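Local atomic coordinates of glycosyl hydrolase family 10 (Prevotella bryantii, PDB entry 4MGQ), a protein that probably hydrolyses internal beta-1,4-xylosidic linkages in xylans as a whole enzyme, of which this chain is a calcium-bound carbohydrate-binding module. Residues T15-Y20 with T133-A138; K52-T57 with M115-L120. All blocks are in the same frame, centred on the assembly; numbering follows the deposited sequence.

Interaction 1 (T15-Y20 with T133-A138); sequences TKHVLY and TFEENA. With CA (calcium ion), chain B.
Leu-19 lies across one face of the Phe-134 ring: its CB sits over the centre, 3.6 Å from the centroid and 9° off the ring normal, a CH-pi contact. Leu-19 CD1 meets the CE1-CZ rim, 3.7 Å from Phe-134 CE1, and the backbone N of Leu-19 lies over the same face as CB, near CD2. The ring of Trp-141 also meets Phe-134, their planes inclined to each other. The second ring of the contact, His-17, is approached at its edge. Its first torsion sets CG anti to the carbonyl carbon, beside the backbone N. From the ring, ND1 donates to Glu-135 OE1, 2.8 Å away, in a nearly straight bond of 169°. The acceptor lies in the imidazole plane, whereas the nitrogen stands above the carboxylate plane, the two planes being 58° apart. The other oxygen, Glu-135 OE2, is met on its syn side by His-17 N at 3.0 Å. The glutamate side chain bends at chi2, which brings CD toward His-17.

Glu-135 OE2 also binds the calcium ion at 2.4 Å, so ring and backbone NH of His-17 together fix the rotation of a metal-ligating carboxylate. His-17 O at 2.3 Å from the calcium ion and Thr-133 O add carbonyl ligands; two waters and both carboxylate oxygens of Asp-116 complete seven ligands. The metal brings acceptor oxygens close together and probably offsets their mutual repulsion. The arrangement is the calcium site of a beta-sandwich carbohydrate-binding module, joining the start of strand 17-24 to the loop before strand 141-142.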
ATOM      1  N   THR A  15       9.289   9.475 -16.280  1.00  9.28           N
ATOM      2  CA  THR A  15       8.092   9.588 -15.453  1.00 10.38           C
ATOM      3  C   THR A  15       7.866   8.311 -14.662  1.00  9.71           C
ATOM      4  O   THR A  15       7.843   7.209 -15.232  1.00 12.44           O
ATOM      5  CB  THR A  15       6.857   9.889 -16.299  1.00 12.93           C
ATOM      6  OG1 THR A  15       7.121  11.041 -17.110  1.00 13.80           O
ATOM      7  CG2 THR A  15       5.646  10.165 -15.395  1.00 12.75           C
ATOM      8  N   LYS A  16       7.729   8.467 -13.347  1.00 10.29           N
ATOM      9  CA  LYS A  16       7.380   7.376 -12.451  1.00 10.00           C
ATOM     10  C   LYS A  16       5.882   7.427 -12.210  1.00 11.06           C
ATOM     11  O   LYS A  16       5.297   8.506 -12.236  1.00 11.13           O
ATOM     12  CB  LYS A  16       8.119   7.488 -11.121  1.00 10.98           C
ATOM     13  CG  LYS A  16       9.639   7.462 -11.204  1.00 12.57           C
ATOM     14  CD  LYS A  16      10.222   7.769  -9.826  1.00 18.02           C
ATOM     15  CE  LYS A  16      11.681   7.325  -9.714  1.00 26.95           C
ATOM     16  NZ  LYS A  16      12.650   8.302 -10.291  1.00 22.58           N
ATOM     17  N   HIS A  17       5.260   6.279 -11.981  1.00  9.43           N
ATOM     18  CA  HIS A  17       3.822   6.261 -11.697  1.00 11.07           C
ATOM     19  C   HIS A  17       3.562   5.665 -10.329  1.00 11.96           C
ATOM     20  O   HIS A  17       4.292   4.781  -9.868  1.00  9.92           O
ATOM     21  CB  HIS A  17       3.067   5.508 -12.791  1.00 11.25           C
ATOM     22  CG  HIS A  17       3.259   6.115 -14.146  1.00 12.96           C
ATOM     23  ND1 HIS A  17       4.295   5.751 -14.980  1.00 16.18           N
ATOM     24  CD2 HIS A  17       2.596   7.111 -14.779  1.00 17.68           C
ATOM     25  CE1 HIS A  17       4.241   6.475 -16.085  1.00 16.20           C
ATOM     26  NE2 HIS A  17       3.224   7.312 -15.986  1.00 16.97           N
ATOM     27  N   VAL A  18       2.533   6.184  -9.664  1.00 10.02           N
ATOM     28  CA  VAL A  18       2.262   5.818  -8.282  1.00  9.41           C
ATOM     29  C   VAL A  18       0.760   5.615  -8.090  1.00  9.36           C
ATOM     30  O   VAL A  18      -0.043   6.077  -8.896  1.00  9.32           O
ATOM     31  CB  VAL A  18       2.773   6.899  -7.296  1.00  8.60           C
ATOM     32  CG1 VAL A  18       4.250   7.249  -7.578  1.00  8.66           C
ATOM     33  CG2 VAL A  18       1.925   8.157  -7.399  1.00 10.05           C
ATOM     34  N   LEU A  19       0.401   4.899  -7.035  1.00  8.29           N
ATOM     35  CA  LEU A  19      -0.989   4.796  -6.613  1.00  8.62           C
ATOM     36  C   LEU A  19      -1.388   6.133  -5.986  1.00  7.26           C
ATOM     37  O   LEU A  19      -0.641   6.698  -5.186  1.00  8.48           O
ATOM     38  CB  LEU A  19      -1.177   3.640  -5.622  1.00  9.01           C
ATOM     39  CG  LEU A  19      -2.585   3.411  -5.038  1.00 13.91           C
ATOM     40  CD1 LEU A  19      -2.726   1.969  -4.593  1.00 15.89           C
ATOM     41  CD2 LEU A  19      -2.892   4.328  -3.858  1.00 18.43           C
ATOM     42  N   TYR A  20      -2.569   6.622  -6.343  1.00  9.14           N
ATOM     43  CA  TYR A  20      -3.052   7.904  -5.839  1.00  7.71           C
ATOM     44  C   TYR A  20      -4.500   7.810  -5.407  1.00 10.33           C
ATOM     45  O   TYR A  20      -5.347   7.365  -6.170  1.00  9.68           O
ATOM     46  CB  TYR A  20      -2.909   8.975  -6.910  1.00 10.25           C
ATOM     47  CG  TYR A  20      -3.633  10.265  -6.605  1.00 10.08           C
ATOM     48  CD1 TYR A  20      -3.280  11.036  -5.506  1.00 11.36           C
ATOM     49  CD2 TYR A  20      -4.648  10.724  -7.433  1.00 14.21           C
ATOM     50  CE1 TYR A  20      -3.920  12.228  -5.232  1.00 13.19           C
ATOM     51  CE2 TYR A  20      -5.309  11.924  -7.160  1.00 18.00           C
ATOM     52  CZ  TYR A  20      -4.931  12.666  -6.055  1.00 16.35           C
ATOM     53  OH  TYR A  20      -5.556  13.856  -5.762  1.00 15.91           O
ATOM     54  N   THR A 133       4.188  -1.617  -8.231  1.00  9.09           N
ATOM     55  CA  THR A 133       4.883  -0.539  -8.951  1.00 12.51           C
ATOM     56  C   THR A 133       3.972   0.442  -9.696  1.00  9.74           C
ATOM     57  O   THR A 133       4.401   1.537 -10.029  1.00 12.85           O
ATOM     58  CB  THR A 133       5.879  -1.103  -9.991  1.00 14.44           C
ATOM     59  OG1 THR A 133       5.166  -1.518 -11.167  1.00 18.89           O
ATOM     60  CG2 THR A 133       6.647  -2.254  -9.404  1.00 19.43           C
ATOM     61  N   PHE A 134       2.744   0.029  -9.999  1.00 10.88           N
ATOM     62  CA  PHE A 134       1.739   0.901 -10.609  1.00  9.73           C
ATOM     63  C   PHE A 134       2.163   1.543 -11.922  1.00 12.50           C
ATOM     64  O   PHE A 134       1.668   2.605 -12.282  1.00 12.00           O
ATOM     65  CB  PHE A 134       1.344   1.988  -9.605  1.00 10.73           C
ATOM     66  CG  PHE A 134       0.988   1.429  -8.268  1.00  7.89           C
ATOM     67  CD1 PHE A 134      -0.186   0.711  -8.101  1.00  9.76           C
ATOM     68  CD2 PHE A 134       1.853   1.563  -7.192  1.00  9.65           C
ATOM     69  CE1 PHE A 134      -0.510   0.165  -6.874  1.00 10.50           C
ATOM     70  CE2 PHE A 134       1.533   1.027  -5.957  1.00  9.77           C
ATOM     71  CZ  PHE A 134       0.349   0.319  -5.799  1.00  9.64           C
ATOM     72  N   GLU A 135       3.071   0.902 -12.648  1.00 13.93           N
ATOM     73  CA  GLU A 135       3.494   1.472 -13.917  1.00 12.94           C
ATOM     74  C   GLU A 135       2.511   1.155 -15.036  1.00 16.08           C
ATOM     75  O   GLU A 135       2.632   1.703 -16.130  1.00 16.89           O
ATOM     76  CB  GLU A 135       4.899   0.983 -14.281  1.00 15.85           C
ATOM     77  CG  GLU A 135       5.968   1.438 -13.295  1.00 17.62           C
ATOM     78  CD  GLU A 135       6.044   2.953 -13.160  1.00 18.07           C
ATOM     79  OE1 GLU A 135       5.995   3.656 -14.197  1.00 14.76           O
ATOM     80  OE2 GLU A 135       6.155   3.442 -12.015  1.00 16.89           O
ATOM     81  N   GLU A 136       1.527   0.299 -14.765  1.00 14.23           N
ATOM     82  CA  GLU A 136       0.484   0.015 -15.750  1.00 17.15           C
ATOM     83  C   GLU A 136      -0.910   0.366 -15.239  1.00 18.18           C
ATOM     84  O   GLU A 136      -1.705   0.971 -15.951  1.00 18.78           O
ATOM     85  CB  GLU A 136       0.518  -1.455 -16.176  1.00 23.64           C
ATOM     86  CG  GLU A 136       1.784  -1.851 -16.922  1.00 29.28           C
ATOM     87  CD  GLU A 136       1.838  -3.339 -17.245  1.00 48.42           C
ATOM     88  OE1 GLU A 136       1.597  -4.169 -16.335  1.00 44.45           O
ATOM     89  OE2 GLU A 136       2.122  -3.677 -18.415  1.00 53.49           O
ATOM     90  N   ASN A 137      -1.203  -0.024 -14.002  1.00 17.62           N
ATOM     91  CA  ASN A 137      -2.523   0.194 -13.432  1.00 15.79           C
ATOM     92  C   ASN A 137      -2.509  -0.135 -11.948  1.00 13.07           C
ATOM     93  O   ASN A 137      -1.450  -0.436 -11.388  1.00 12.43           O
ATOM     94  CB  ASN A 137      -3.571  -0.650 -14.161  1.00 17.11           C
ATOM     95  CG  ASN A 137      -3.222  -2.128 -14.178  1.00 17.04           C
ATOM     96  OD1 ASN A 137      -2.858  -2.708 -13.157  1.00 16.66           O
ATOM     97  ND2 ASN A 137      -3.324  -2.744 -15.353  1.00 21.48           N
ATOM     98  N   ALA A 138      -3.677  -0.085 -11.315  1.00 14.16           N
ATOM     99  CA  ALA A 138      -3.779  -0.449  -9.907  1.00 13.71           C
ATOM    100  C   ALA A 138      -4.541  -1.761  -9.700  1.00 13.36           C
ATOM    101  O   ALA A 138      -5.206  -1.947  -8.678  1.00 12.33           O
ATOM    102  CB  ALA A 138      -4.440   0.675  -9.121  1.00 12.22           C
TER
HETATM  103 CA    CA B 601       6.016   3.220  -9.590  1.00 13.66          CA
HETATM  104  O   HOH W   1       7.715   1.559  -9.145  1.00 16.38           O
HETATM  105  O   HOH W   2       8.071   4.445 -10.061  1.00 16.77           O

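Interaction 2 (K52-T57 with M115-L120). With CA (calcium ion), chain B.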
ATOM      1  N   LYS A  52       7.076  -3.059   2.860  1.00  8.20           N
ATOM      2  CA  LYS A  52       7.907  -1.952   2.392  1.00  8.93           C
ATOM      3  C   LYS A  52       7.143  -1.133   1.383  1.00  8.43           C
ATOM      4  O   LYS A  52       6.398  -1.687   0.572  1.00  8.42           O
ATOM      5  CB  LYS A  52       9.199  -2.457   1.744  1.00  9.49           C
ATOM      6  CG  LYS A  52      10.113  -3.216   2.660  1.00 12.41           C
ATOM      7  CD  LYS A  52      11.408  -3.543   1.901  1.00 14.48           C
ATOM      8  CE  LYS A  52      12.350  -4.367   2.735  1.00 18.20           C
ATOM      9  NZ  LYS A  52      13.577  -4.709   1.942  1.00 20.00           N
ATOM     10  N   LEU A  53       7.358   0.178   1.394  1.00  8.09           N
ATOM     11  CA  LEU A  53       6.777   1.046   0.376  1.00  6.81           C
ATOM     12  C   LEU A  53       7.372   2.438   0.503  1.00  7.83           C
ATOM     13  O   LEU A  53       8.129   2.703   1.439  1.00  9.76           O
ATOM     14  CB  LEU A  53       5.247   1.083   0.513  1.00  9.14           C
ATOM     15  CG  LEU A  53       4.654   1.709   1.783  1.00  9.35           C
ATOM     16  CD1 LEU A  53       3.642   2.789   1.397  1.00 12.39           C
ATOM     17  CD2 LEU A  53       4.025   0.677   2.703  1.00 13.88           C
ATOM     18  N   ARG A  54       7.069   3.316  -0.448  1.00  8.34           N
ATOM     19  CA  ARG A  54       7.261   4.740  -0.192  1.00 10.04           C
ATOM     20  C   ARG A  54       5.890   5.394  -0.189  1.00  9.73           C
ATOM     21  O   ARG A  54       4.979   4.955  -0.893  1.00  9.59           O
ATOM     22  CB  ARG A  54       8.202   5.409  -1.207  1.00  9.17           C
ATOM     23  CG  ARG A  54       7.794   5.328  -2.663  1.00 10.09           C
ATOM     24  CD  ARG A  54       8.797   6.096  -3.557  1.00 10.44           C
ATOM     25  NE  ARG A  54       8.332   6.084  -4.934  1.00  9.89           N
ATOM     26  CZ  ARG A  54       8.236   7.159  -5.711  1.00  9.03           C
ATOM     27  NH1 ARG A  54       8.624   8.346  -5.262  1.00 11.99           N
ATOM     28  NH2 ARG A  54       7.770   7.039  -6.943  1.00 10.66           N
ATOM     29  N   VAL A  55       5.752   6.445   0.613  1.00  8.24           N
ATOM     30  CA  VAL A  55       4.455   7.072   0.799  1.00  7.66           C
ATOM     31  C   VAL A  55       4.621   8.586   0.900  1.00  8.56           C
ATOM     32  O   VAL A  55       5.666   9.076   1.339  1.00  9.51           O
ATOM     33  CB  VAL A  55       3.751   6.523   2.062  1.00  8.31           C
ATOM     34  CG1 VAL A  55       4.542   6.879   3.324  1.00 10.72           C
ATOM     35  CG2 VAL A  55       2.310   7.026   2.137  1.00  7.92           C
ATOM     36  N   LYS A  56       3.589   9.308   0.485  1.00 10.01           N
ATOM     37  CA  LYS A  56       3.532  10.761   0.572  1.00  9.78           C
ATOM     38  C   LYS A  56       2.077  11.121   0.864  1.00  9.48           C
ATOM     39  O   LYS A  56       1.164  10.522   0.303  1.00  9.66           O
ATOM     40  CB  LYS A  56       4.038  11.390  -0.740  1.00 12.18           C
ATOM     41  CG  LYS A  56       3.861  12.904  -0.888  1.00 13.31           C
ATOM     42  CD  LYS A  56       4.147  13.321  -2.337  1.00 13.24           C
ATOM     43  CE  LYS A  56       3.740  14.766  -2.604  1.00 16.83           C
ATOM     44  NZ  LYS A  56       4.655  15.724  -1.906  1.00 17.89           N
ATOM     45  N   THR A  57       1.850  12.067   1.769  1.00  9.72           N
ATOM     46  CA  THR A  57       0.487  12.521   2.042  1.00  9.93           C
ATOM     47  C   THR A  57       0.460  14.040   2.056  1.00 11.97           C
ATOM     48  O   THR A  57       1.509  14.661   2.163  1.00 11.98           O
ATOM     49  CB  THR A  57      -0.058  11.994   3.381  1.00 10.18           C
ATOM     50  OG1 THR A  57       0.944  12.122   4.396  1.00 12.04           O
ATOM     51  CG2 THR A  57      -0.488  10.518   3.263  1.00  9.48           C
ATOM     52  N   MET A 115       1.208   6.314  -2.960  1.00  7.22           N
ATOM     53  CA  MET A 115       2.044   5.197  -2.525  1.00  6.82           C
ATOM     54  C   MET A 115       2.711   4.557  -3.731  1.00  6.58           C
ATOM     55  O   MET A 115       2.163   4.580  -4.831  1.00  7.96           O
ATOM     56  CB  MET A 115       1.229   4.145  -1.756  1.00  7.77           C
ATOM     57  CG  MET A 115       0.871   4.582  -0.345  1.00 10.43           C
ATOM     58  SD  MET A 115       0.059   3.284   0.610  1.00 12.68           S
ATOM     59  CE  MET A 115      -1.542   3.314  -0.167  1.00 14.87           C
ATOM     60  N   ASP A 116       3.887   3.977  -3.514  1.00  7.67           N
ATOM     61  CA  ASP A 116       4.610   3.317  -4.603  1.00  8.21           C
ATOM     62  C   ASP A 116       5.570   2.282  -4.036  1.00  8.42           C
ATOM     63  O   ASP A 116       5.870   2.277  -2.832  1.00  7.56           O
ATOM     64  CB  ASP A 116       5.373   4.356  -5.448  1.00  8.61           C
ATOM     65  CG  ASP A 116       5.759   3.838  -6.836  1.00  9.71           C
ATOM     66  OD1 ASP A 116       5.206   2.806  -7.293  1.00  9.59           O
ATOM     67  OD2 ASP A 116       6.601   4.499  -7.481  1.00 10.91           O
ATOM     68  N   ASP A 117       6.036   1.394  -4.912  1.00  8.24           N
ATOM     69  CA  ASP A 117       7.062   0.419  -4.560  1.00  8.67           C
ATOM     70  C   ASP A 117       6.644  -0.426  -3.357  1.00  7.24           C
ATOM     71  O   ASP A 117       7.422  -0.675  -2.435  1.00  8.23           O
ATOM     72  CB  ASP A 117       8.377   1.143  -4.321  1.00 10.55           C
ATOM     73  CG  ASP A 117       8.806   1.952  -5.535  1.00 14.08           C
ATOM     74  OD1 ASP A 117       8.815   1.371  -6.639  1.00 14.09           O
ATOM     75  OD2 ASP A 117       9.101   3.162  -5.397  1.00 13.43           O
ATOM     76  N   VAL A 118       5.392  -0.868  -3.385  1.00  8.79           N
ATOM     77  CA  VAL A 118       4.832  -1.651  -2.293  1.00  7.79           C
ATOM     78  C   VAL A 118       5.259  -3.110  -2.400  1.00  9.26           C
ATOM     79  O   VAL A 118       5.023  -3.766  -3.425  1.00 10.10           O
ATOM     80  CB  VAL A 118       3.302  -1.578  -2.283  1.00  8.44           C
ATOM     81  CG1 VAL A 118       2.746  -2.284  -1.040  1.00  9.67           C
ATOM     82  CG2 VAL A 118       2.834  -0.122  -2.349  1.00  8.12           C
ATOM     83  N   GLN A 119       5.910  -3.590  -1.350  1.00  6.65           N
ATOM     84  CA  GLN A 119       6.320  -4.992  -1.240  1.00  7.07           C
ATOM     85  C   GLN A 119       5.835  -5.557   0.082  1.00  7.63           C
ATOM     86  O   GLN A 119       5.695  -4.826   1.065  1.00  7.91           O
ATOM     87  CB  GLN A 119       7.841  -5.131  -1.316  1.00 10.08           C
ATOM     88  CG  GLN A 119       8.472  -4.511  -2.538  1.00  9.61           C
ATOM     89  CD  GLN A 119       9.984  -4.677  -2.548  1.00 16.53           C
ATOM     90  OE1 GLN A 119      10.586  -4.903  -3.594  1.00 30.17           O
ATOM     91  NE2 GLN A 119      10.602  -4.533  -1.394  1.00 19.25           N
ATOM     92  N   LEU A 120       5.618  -6.867   0.120  1.00  7.29           N
ATOM     93  CA  LEU A 120       5.348  -7.539   1.381  1.00  7.09           C
ATOM     94  C   LEU A 120       6.165  -8.812   1.386  1.00  8.35           C
ATOM     95  O   LEU A 120       5.849  -9.748   0.651  1.00  9.76           O
ATOM     96  CB  LEU A 120       3.866  -7.854   1.556  1.00  8.77           C
ATOM     97  CG  LEU A 120       3.494  -8.503   2.892  1.00  7.98           C
ATOM     98  CD1 LEU A 120       3.664  -7.533   4.078  1.00 10.16           C
ATOM     99  CD2 LEU A 120       2.080  -9.081   2.845  1.00  9.66           C
TER
HETATM  100 CA    CA B 601       6.016   3.220  -9.590  1.00 13.66          CA
HETATM  101  O   HOH W   3      12.846  -5.868  -0.651  1.00 14.03           O
HETATM  102  O   HOH W   1       7.715   1.559  -9.145  1.00 16.38           O
HETATM  103  O   HOH W   2       8.071   4.445 -10.061  1.00 16.77           O
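Lys-52 and Gln-119 form an antiparallel hydrogen-bonded pair, as do Arg-54 and Asp-116, but the register shifts by one residue between them: a beta bulge in the five-stranded sheet of a beta-sandwich. The bonds run both ways in each pair, for example Gln-119 N to Lys-52 O at 2.7 Å and Arg-54 N to Asp-116 O at 2.9 Å. At the bulge Asp-117, whose backbone turns the chain through a corner, leaves its carbonyl O facing Leu-53 CA in a CA-H...O contact.

Apolar contacts occupy the face bearing Val-55 and Met-115. These two side chains lie side by side, Val-55 CG2 3.8 Å from Met-115 CG, while Leu-53 CD1 reaches Met-115 SD at 3.7 Å and Leu-53 CB touches Val-118 CG2. Phe-80 of the other sheet packs on Leu-53 and Val-55.

Charged contacts gather around Arg-54, which is extended from CG to NE beside Asp-116. Its NH2 donates to the anti lone pair of Asp-116 OD2 at 2.8 Å, with the acceptor near the guanidinium plane, and NE makes a weak bond in a salt bridge to Asp-117 OD2. NH1 forms a salt bridge with Asp-156, and Trp-86 adds a cation-pi contact. Since Asp-116 binds the calcium ion through both OD1 and OD2, Arg-54 is a second-shell residue that orients a first-shell ligand.

Two waters take part: one metal-bound water donates to Asp-117 OD1, and another accepts from both Lys-52 NZ and Gln-119 NE2, at 2.9 Å and 2.7 Å. Lys-52 CD also touches Gln-119 NE2 directly, at 3.5 Å.

Overall arrangement
From the N terminus, helix 2-8 leads to residues 15-20 at the start of strand 17-24. The chain then crosses to the second sheet at strand 34-37 and returns as strand 48-57, which holds residues 52-57. Interaction 2 closes its loop at strand 111-121, after an excursion through both sheets; interaction 1 closes the wider loop at 133-138, so interaction 2 is nested within it. Their centres are 11 Å apart. Strand 111-121 lies between strands 17-24 and 48-57, with Leu-19 N probably hydrogen-bonded to Met-115 O. The shared calcium ion joins strands 17-24 and 111-121, neighbours in one sheet, to the loop holding 133-138.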